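Local coordinates for protein transcriptional regulator URE2 (PDB 1K0D) that represses yeast nitrogen-catabolic genes by holding GATA-family transcription activators in the cytoplasm, and has glutathione peroxidase activity, at residues V34-V37 with L38-G42; G103-L107 with W108-L112; T244-M247 with M248-P251. All blocks are in the same frame, centred on the assembly; numbering follows the deposited sequence.

Contact 1 of 3, residues V34-V37 with L38-G42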
loop_
_atom_site.group_PDB
_atom_site.type_symbol
_atom_site.label_atom_id
_atom_site.label_comp_id
_atom_site.label_asym_id
_atom_site.label_seq_id
_atom_site.Cartn_x
_atom_site.Cartn_y
_atom_site.Cartn_z
ATOM N N VAL B 34 -0.429 12.391 5.463
ATOM C CA VAL B 34 0.520 12.214 6.553
ATOM C C VAL B 34 0.426 13.401 7.511
ATOM O O VAL B 34 0.478 13.227 8.719
ATOM C CB VAL B 34 1.981 12.081 6.027
ATOM C CG1 VAL B 34 2.948 12.071 7.190
ATOM C CG2 VAL B 34 2.140 10.772 5.223
ATOM N N ALA B 35 0.285 14.605 6.963
ATOM C CA ALA B 35 0.173 15.806 7.787
ATOM C C ALA B 35 -1.013 15.654 8.735
ATOM O O ALA B 35 -0.921 15.980 9.914
ATOM C CB ALA B 35 -0.011 17.043 6.901
ATOM N N ILE B 36 -2.121 15.141 8.216
ATOM C CA ILE B 36 -3.313 14.932 9.027
ATOM C C ILE B 36 -3.063 14.006 10.223
ATOM O O ILE B 36 -3.416 14.339 11.356
ATOM C CB ILE B 36 -4.461 14.355 8.171
ATOM C CG1 ILE B 36 -5.031 15.457 7.272
ATOM C CG2 ILE B 36 -5.543 13.763 9.070
ATOM C CD1 ILE B 36 -6.097 14.984 6.327
ATOM N N VAL B 37 -2.450 12.851 9.983
ATOM C CA VAL B 37 -2.191 11.917 11.078
ATOM C C VAL B 37 -1.155 12.479 12.041
ATOM O O VAL B 37 -1.242 12.286 13.250
ATOM C CB VAL B 37 -1.725 10.550 10.543
ATOM C CG1 VAL B 37 -1.339 9.624 11.705
ATOM C CG2 VAL B 37 -2.843 9.937 9.716
ATOM N N LEU B 38 -0.167 13.166 11.486
ATOM C CA LEU B 38 0.881 13.796 12.279
ATOM C C LEU B 38 0.197 14.808 13.224
ATOM O O LEU B 38 0.496 14.884 14.420
ATOM C CB LEU B 38 1.841 14.524 11.323
ATOM C CG LEU B 38 3.373 14.422 11.373
ATOM C CD1 LEU B 38 3.858 13.053 11.834
ATOM C CD2 LEU B 38 3.902 14.739 9.970
ATOM N N SER B 39 -0.739 15.577 12.673
ATOM C CA SER B 39 -1.442 16.577 13.458
ATOM C C SER B 39 -2.396 15.968 14.478
ATOM O O SER B 39 -2.421 16.395 15.627
ATOM C CB SER B 39 -2.194 17.535 12.535
ATOM O OG SER B 39 -3.071 18.352 13.284
ATOM N N GLU B 40 -3.172 14.968 14.067
ATOM C CA GLU B 40 -4.117 14.320 14.974
ATOM C C GLU B 40 -3.433 13.671 16.180
ATOM O O GLU B 40 -3.981 13.659 17.282
ATOM C CB GLU B 40 -4.936 13.262 14.221
ATOM C CG GLU B 40 -6.174 13.798 13.492
ATOM C CD GLU B 40 -7.312 14.215 14.443
ATOM O OE1 GLU B 40 -8.321 14.776 13.960
ATOM O OE2 GLU B 40 -7.202 13.978 15.669
ATOM N N LEU B 41 -2.236 13.132 15.973
ATOM C CA LEU B 41 -1.506 12.471 17.046
ATOM C C LEU B 41 -0.706 13.433 17.908
ATOM O O LEU B 41 -0.085 13.019 18.884
ATOM C CB LEU B 41 -0.572 11.400 16.469
ATOM C CG LEU B 41 -1.294 10.249 15.767
ATOM C CD1 LEU B 41 -0.282 9.351 15.086
ATOM C CD2 LEU B 41 -2.117 9.464 16.772
ATOM N N GLY B 42 -0.718 14.715 17.551
ATOM C CA GLY B 42 0.015 15.701 18.328
ATOM C C GLY B 42 1.510 15.728 18.070
ATOM O O GLY B 42 2.272 16.279 18.860
#
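Val-34 O takes the N-H of Leu-38 at 2.8 Å, and the same four-residue step repeats through Ala-35 to Ser-39 and Ile-36 to Glu-40 until Leu-41 N reaches Val-37 O at 3.0 Å. Helix 29-40 ends here, and Gly-42, with a phi of 78°, closes it in a Schellman motif, its N bonding back to Ser-39 O. Two pairs of apolar side chains run alongside each other down the helix. Val-37 CG1 meets Leu-41 CD1 at 3.6 Å. With chi1 at 175°, this valine branch stands opposite its own N and beside its carbonyl carbon, on the flank that Leu-41 also occupies. The leucine CG comes within 3.2 Å of Val-37 O, and the side chain runs past this oxygen to the methyl. One turn earlier, Val-34 CG1 touches Leu-38 CD2 more loosely, at 4.0 Å. These four residues pack on Ile-90, Leu-91 and Leu-94 of helix 87-102. Glu-40 is different: its CG stays 3.5 Å from Ile-36 O, then the chain bends away to a salt bridge with Arg-250. Ser-39 OG bonds to Ala-252 O. The helix is the crossover of the beta-alpha-beta unit between strands 20-24 and 45-49 in the thioredoxin-like N-terminal domain, and Asn-30 near its start binds glutathione. Its valine and leucine branches therefore face helix 87-102, while the other flank mixes apolar packing of Ala-35 and Ile-36 on Ala-256 with the polar bonds of Ser-39 and Glu-40.

Contact 2 of 3, residues G103-L107 with W108-L112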
loop_
_atom_site.group_PDB
_atom_site.type_symbol
_atom_site.label_atom_id
_atom_site.label_comp_id
_atom_site.label_asym_id
_atom_site.label_seq_id
_atom_site.Cartn_x
_atom_site.Cartn_y
_atom_site.Cartn_z
ATOM N N GLY B 103 0.569 4.143 25.371
ATOM C CA GLY B 103 -0.263 3.038 25.820
ATOM C C GLY B 103 -1.689 3.196 25.311
ATOM O O GLY B 103 -2.561 2.361 25.570
ATOM N N ASN B 104 -1.931 4.280 24.579
ATOM C CA ASN B 104 -3.254 4.565 24.023
ATOM C C ASN B 104 -3.186 4.469 22.491
ATOM O O ASN B 104 -2.478 5.243 21.840
ATOM C CB ASN B 104 -3.688 5.966 24.460
ATOM C CG ASN B 104 -5.100 6.307 24.027
ATOM O OD1 ASN B 104 -5.899 5.427 23.707
ATOM N ND2 ASN B 104 -5.419 7.597 24.036
ATOM N N PRO B 105 -3.916 3.510 21.898
ATOM C CA PRO B 105 -3.916 3.325 20.441
ATOM C C PRO B 105 -4.805 4.305 19.685
ATOM O O PRO B 105 -5.733 3.902 18.990
ATOM C CB PRO B 105 -4.389 1.886 20.290
ATOM C CG PRO B 105 -5.413 1.786 21.390
ATOM C CD PRO B 105 -4.724 2.466 22.559
ATOM N N LEU B 106 -4.510 5.593 19.820
ATOM C CA LEU B 106 -5.287 6.633 19.153
ATOM C C LEU B 106 -5.282 6.394 17.634
ATOM O O LEU B 106 -4.227 6.153 17.051
ATOM C CB LEU B 106 -4.677 7.999 19.471
ATOM C CG LEU B 106 -5.581 9.229 19.579
ATOM C CD1 LEU B 106 -4.703 10.477 19.669
ATOM C CD2 LEU B 106 -6.505 9.320 18.378
ATOM N N LEU B 107 -6.458 6.458 17.012
ATOM C CA LEU B 107 -6.609 6.252 15.569
ATOM C C LEU B 107 -6.122 4.861 15.145
ATOM O O LEU B 107 -5.917 4.594 13.960
ATOM C CB LEU B 107 -5.806 7.307 14.798
ATOM C CG LEU B 107 -6.014 8.797 15.089
ATOM C CD1 LEU B 107 -4.999 9.603 14.304
ATOM C CD2 LEU B 107 -7.423 9.214 14.713
ATOM N N TRP B 108 -5.972 3.967 16.113
ATOM C CA TRP B 108 -5.438 2.637 15.843
ATOM C C TRP B 108 -6.176 1.645 16.744
ATOM O O TRP B 108 -7.317 1.889 17.145
ATOM C CB TRP B 108 -3.933 2.694 16.159
ATOM C CG TRP B 108 -3.054 1.507 15.818
ATOM C CD1 TRP B 108 -2.050 0.999 16.600
ATOM C CD2 TRP B 108 -3.035 0.747 14.604
ATOM N NE1 TRP B 108 -1.411 -0.020 15.951
ATOM C CE2 TRP B 108 -1.991 -0.201 14.724
ATOM C CE3 TRP B 108 -3.790 0.773 13.428
ATOM C CZ2 TRP B 108 -1.686 -1.114 13.714
ATOM C CZ3 TRP B 108 -3.487 -0.136 12.419
ATOM C CH2 TRP B 108 -2.443 -1.068 12.570
ATOM N N SER B 109 -5.532 0.527 17.059
ATOM C CA SER B 109 -6.142 -0.463 17.932
ATOM C C SER B 109 -5.079 -1.391 18.490
ATOM O O SER B 109 -4.098 -1.699 17.810
ATOM C CB SER B 109 -7.182 -1.282 17.172
ATOM O OG SER B 109 -7.788 -2.243 18.026
ATOM N N ASP B 110 -5.273 -1.827 19.727
ATOM C CA ASP B 110 -4.335 -2.736 20.368
ATOM C C ASP B 110 -4.744 -4.181 20.090
ATOM O O ASP B 110 -4.105 -5.117 20.562
ATOM C CB ASP B 110 -4.310 -2.490 21.880
ATOM C CG ASP B 110 -5.703 -2.460 22.490
ATOM O OD1 ASP B 110 -6.525 -3.349 22.175
ATOM O OD2 ASP B 110 -5.980 -1.545 23.292
ATOM N N ASP B 111 -5.812 -4.349 19.315
ATOM C CA ASP B 111 -6.343 -5.666 18.969
ATOM C C ASP B 111 -5.937 -6.095 17.548
ATOM O O ASP B 111 -6.218 -5.388 16.574
ATOM C CB ASP B 111 -7.865 -5.633 19.099
ATOM C CG ASP B 111 -8.519 -6.930 18.685
ATOM O OD1 ASP B 111 -8.307 -7.954 19.368
ATOM O OD2 ASP B 111 -9.254 -6.927 17.674
ATOM N N LEU B 112 -5.278 -7.250 17.442
ATOM C CA LEU B 112 -4.824 -7.778 16.153
ATOM C C LEU B 112 -5.932 -7.824 15.113
ATOM O O LEU B 112 -5.725 -7.437 13.965
ATOM C CB LEU B 112 -4.241 -9.188 16.314
ATOM C CG LEU B 112 -2.761 -9.360 16.681
ATOM C CD1 LEU B 112 -2.451 -8.685 18.005
ATOM C CD2 LEU B 112 -2.437 -10.850 16.763
#
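Pro-105 O accepts the N-H of Trp-108 at 2.9 Å, and Lys-211 NZ adds a second, weak bond to it while also bonding to Trp-108 O, which lies 3.2 Å from Pro-105 O; the ammonium group would be expected to ease the approach of these two acceptors. The tryptophan N comes in from above the Pro-105 carbonyl plane, 47° out of it, rather than along a lone pair. The chain reverses here in a type II beta turn from Pro-105 to Trp-108, and Leu-107 adopts the positive phi, 60°, of its third position. Pro-105 is also the centre of an inverse gamma turn, closed by a weak bond from Leu-106 N to Asn-104 O. This is the linker of the glutathione transferase fold, leading from helix 87-102 of the thioredoxin-like domain to helix 112-142 of the helical domain, and backbone hydrogen bonds of Leu-107 with Ile-214 tie the turn to the helical part. Across the turn it is the proline ring that touches: CB lies 3.7 Å from Ser-109 N, and CG is 3.9 Å from Asp-110 OD2, the two side chains lying across one another at a slant. Pro-105 CB also stands 4.2 Å from Trp-108 CB. The indole is carried away from the proline with its CG opposite the backbone N, chi1 -173°, and packs on Val-95 of helix 87-102 and on Ile-118 of helix 112-142. Further on, Ser-109 OG accepts from Asp-111 N at 3.2 Å, forming an ST turn. Asp-111 is the N-cap of helix 112-142, its OD2 receiving the N-H of Asp-114.

Contact 3 of 3, residues T244-M247 with M248-P251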
loop_
_atom_site.group_PDB
_atom_site.type_symbol
_atom_site.label_atom_id
_atom_site.label_comp_id
_atom_site.label_asym_id
_atom_site.label_seq_id
_atom_site.Cartn_x
_atom_site.Cartn_y
_atom_site.Cartn_z
ATOM N N THR B 244 -16.872 12.081 5.378
ATOM C CA THR B 244 -15.807 13.028 5.076
ATOM C C THR B 244 -16.029 14.358 5.793
ATOM O O THR B 244 -15.080 14.966 6.288
ATOM C CB THR B 244 -15.715 13.312 3.561
ATOM O OG1 THR B 244 -15.757 12.076 2.843
ATOM C CG2 THR B 244 -14.407 14.031 3.232
ATOM N N LYS B 245 -17.278 14.818 5.850
ATOM C CA LYS B 245 -17.565 16.084 6.527
ATOM C C LYS B 245 -17.310 16.022 8.024
ATOM O O LYS B 245 -16.869 17.001 8.623
ATOM C CB LYS B 245 -19.001 16.542 6.257
ATOM C CG LYS B 245 -19.149 17.280 4.932
ATOM C CD LYS B 245 -18.162 18.440 4.855
ATOM C CE LYS B 245 -18.334 19.260 3.582
ATOM N NZ LYS B 245 -19.611 20.031 3.572
ATOM N N HIS B 246 -17.589 14.879 8.638
ATOM C CA HIS B 246 -17.339 14.745 10.063
ATOM C C HIS B 246 -15.846 14.937 10.298
ATOM O O HIS B 246 -15.439 15.636 11.219
ATOM C CB HIS B 246 -17.750 13.359 10.564
ATOM C CG HIS B 246 -19.182 13.263 10.994
ATOM N ND1 HIS B 246 -19.698 14.006 12.034
ATOM C CD2 HIS B 246 -20.192 12.474 10.558
ATOM C CE1 HIS B 246 -20.963 13.676 12.222
ATOM N NE2 HIS B 246 -21.289 12.749 11.339
ATOM N N MET B 247 -15.028 14.331 9.442
ATOM C CA MET B 247 -13.579 14.429 9.586
ATOM C C MET B 247 -13.039 15.828 9.278
ATOM O O MET B 247 -12.146 16.318 9.970
ATOM C CB MET B 247 -12.891 13.379 8.696
ATOM C CG MET B 247 -13.258 11.925 9.050
ATOM S SD MET B 247 -12.183 10.681 8.277
ATOM C CE MET B 247 -13.058 10.407 6.717
ATOM N N MET B 248 -13.587 16.467 8.249
ATOM C CA MET B 248 -13.167 17.811 7.864
ATOM C C MET B 248 -13.440 18.867 8.945
ATOM O O MET B 248 -12.883 19.957 8.891
ATOM C CB MET B 248 -13.861 18.232 6.560
ATOM C CG MET B 248 -13.432 17.454 5.322
ATOM S SD MET B 248 -11.868 18.031 4.617
ATOM C CE MET B 248 -10.725 17.315 5.756
ATOM N N ARG B 249 -14.289 18.550 9.922
ATOM C CA ARG B 249 -14.598 19.504 10.987
ATOM C C ARG B 249 -13.669 19.382 12.190
ATOM O O ARG B 249 -13.721 20.209 13.104
ATOM C CB ARG B 249 -16.042 19.338 11.465
ATOM C CG ARG B 249 -17.062 19.481 10.359
ATOM C CD ARG B 249 -18.475 19.566 10.894
ATOM N NE ARG B 249 -19.424 19.646 9.788
ATOM C CZ ARG B 249 -20.088 18.608 9.289
ATOM N NH1 ARG B 249 -19.921 17.396 9.806
ATOM N NH2 ARG B 249 -20.903 18.783 8.257
ATOM N N ARG B 250 -12.823 18.355 12.201
ATOM C CA ARG B 250 -11.901 18.163 13.317
ATOM C C ARG B 250 -10.751 19.169 13.266
ATOM O O ARG B 250 -10.134 19.384 12.218
ATOM C CB ARG B 250 -11.359 16.731 13.307
ATOM C CG ARG B 250 -12.450 15.659 13.385
ATOM C CD ARG B 250 -11.843 14.278 13.319
ATOM N NE ARG B 250 -10.904 14.060 14.417
ATOM C CZ ARG B 250 -11.246 13.612 15.623
ATOM N NH1 ARG B 250 -12.514 13.326 15.899
ATOM N NH2 ARG B 250 -10.314 13.443 16.548
ATOM N N PRO B 251 -10.443 19.803 14.403
ATOM C CA PRO B 251 -9.358 20.785 14.432
ATOM C C PRO B 251 -8.038 20.293 13.843
ATOM O O PRO B 251 -7.456 20.950 12.966
ATOM C CB PRO B 251 -9.245 21.122 15.915
ATOM C CG PRO B 251 -10.666 21.044 16.363
ATOM C CD PRO B 251 -11.139 19.755 15.703
#
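Met-248 N donates to Thr-244 O at 2.9 Å, a regular helical bond, and the two side chains point the same way, with Thr-244 CG2 4.1 Å from Met-248 CG. The methionine is bent at chi2 and again at chi3, which brings it against Val-220 and against Val-253 and Leu-257 of helix 251-258. At Arg-249 the regular pattern gives way: its N makes weak bonds to Lys-245 O, 3.3 Å, and to His-246 O, 3.4 Å. The side chain folds back over the preceding turn. Its chi1 of -57° sets CG beside the backbone N, only 3.0 Å from Lys-245 O, and the extended chain from CG to NE then carries the guanidinium above that oxygen, which faces the flat of the group and receives no hydrogen bond from it. Here helix 238-248 hands over to helix 251-258 by a short turn, in the C-terminal helical domain of the glutathione transferase fold. Arg-249 NH2 lies 3.6 Å from Lys-245 CB, so the arginine covers the aliphatic root of the lysine; Lys-245 NZ itself is bonded to Tyr-241 OH. The His-246 and Arg-249 side chains cross at a slant, with the ring and guanidinium planes 86° apart and ND1 of the histidine 4.1 Å from Arg-249 NH1. Arg-250 comes next, its N bonded to Met-247 O at 3.1 Å from well above the carbonyl plane, 58° out of it. Its CB, CG and CD run beside that oxygen before the chain bends toward Glu-40. Arg-250 occupies the N-cap position of helix 251-258, and Pro-251 opens the helix itself.

How the contacts relate
The three, all in the glutathione-transferase-like region C-terminal to the prion domain, follow in series along the chain: contact 1 ends helix 29-40 of the thioredoxin-like domain, contact 2 links the domains, and contact 3 turns between helices 238-248 and 251-258 of the helical domain. Contacts 1 and 2 have centres about 15 Å apart and touch, Leu-107 CD1 packing 3.7 Å from Glu-40 CB. Contacts 1 and 3, centres about 13 Å apart, are joined by a salt bridge of 2.7 Å between Glu-40 OE1 and Arg-250 NE. Contacts 2 and 3 do not touch, their centres about 21 Å apart. At the end of helix 29-40 the glutathione-binding domain thus meets both linker and helical domain.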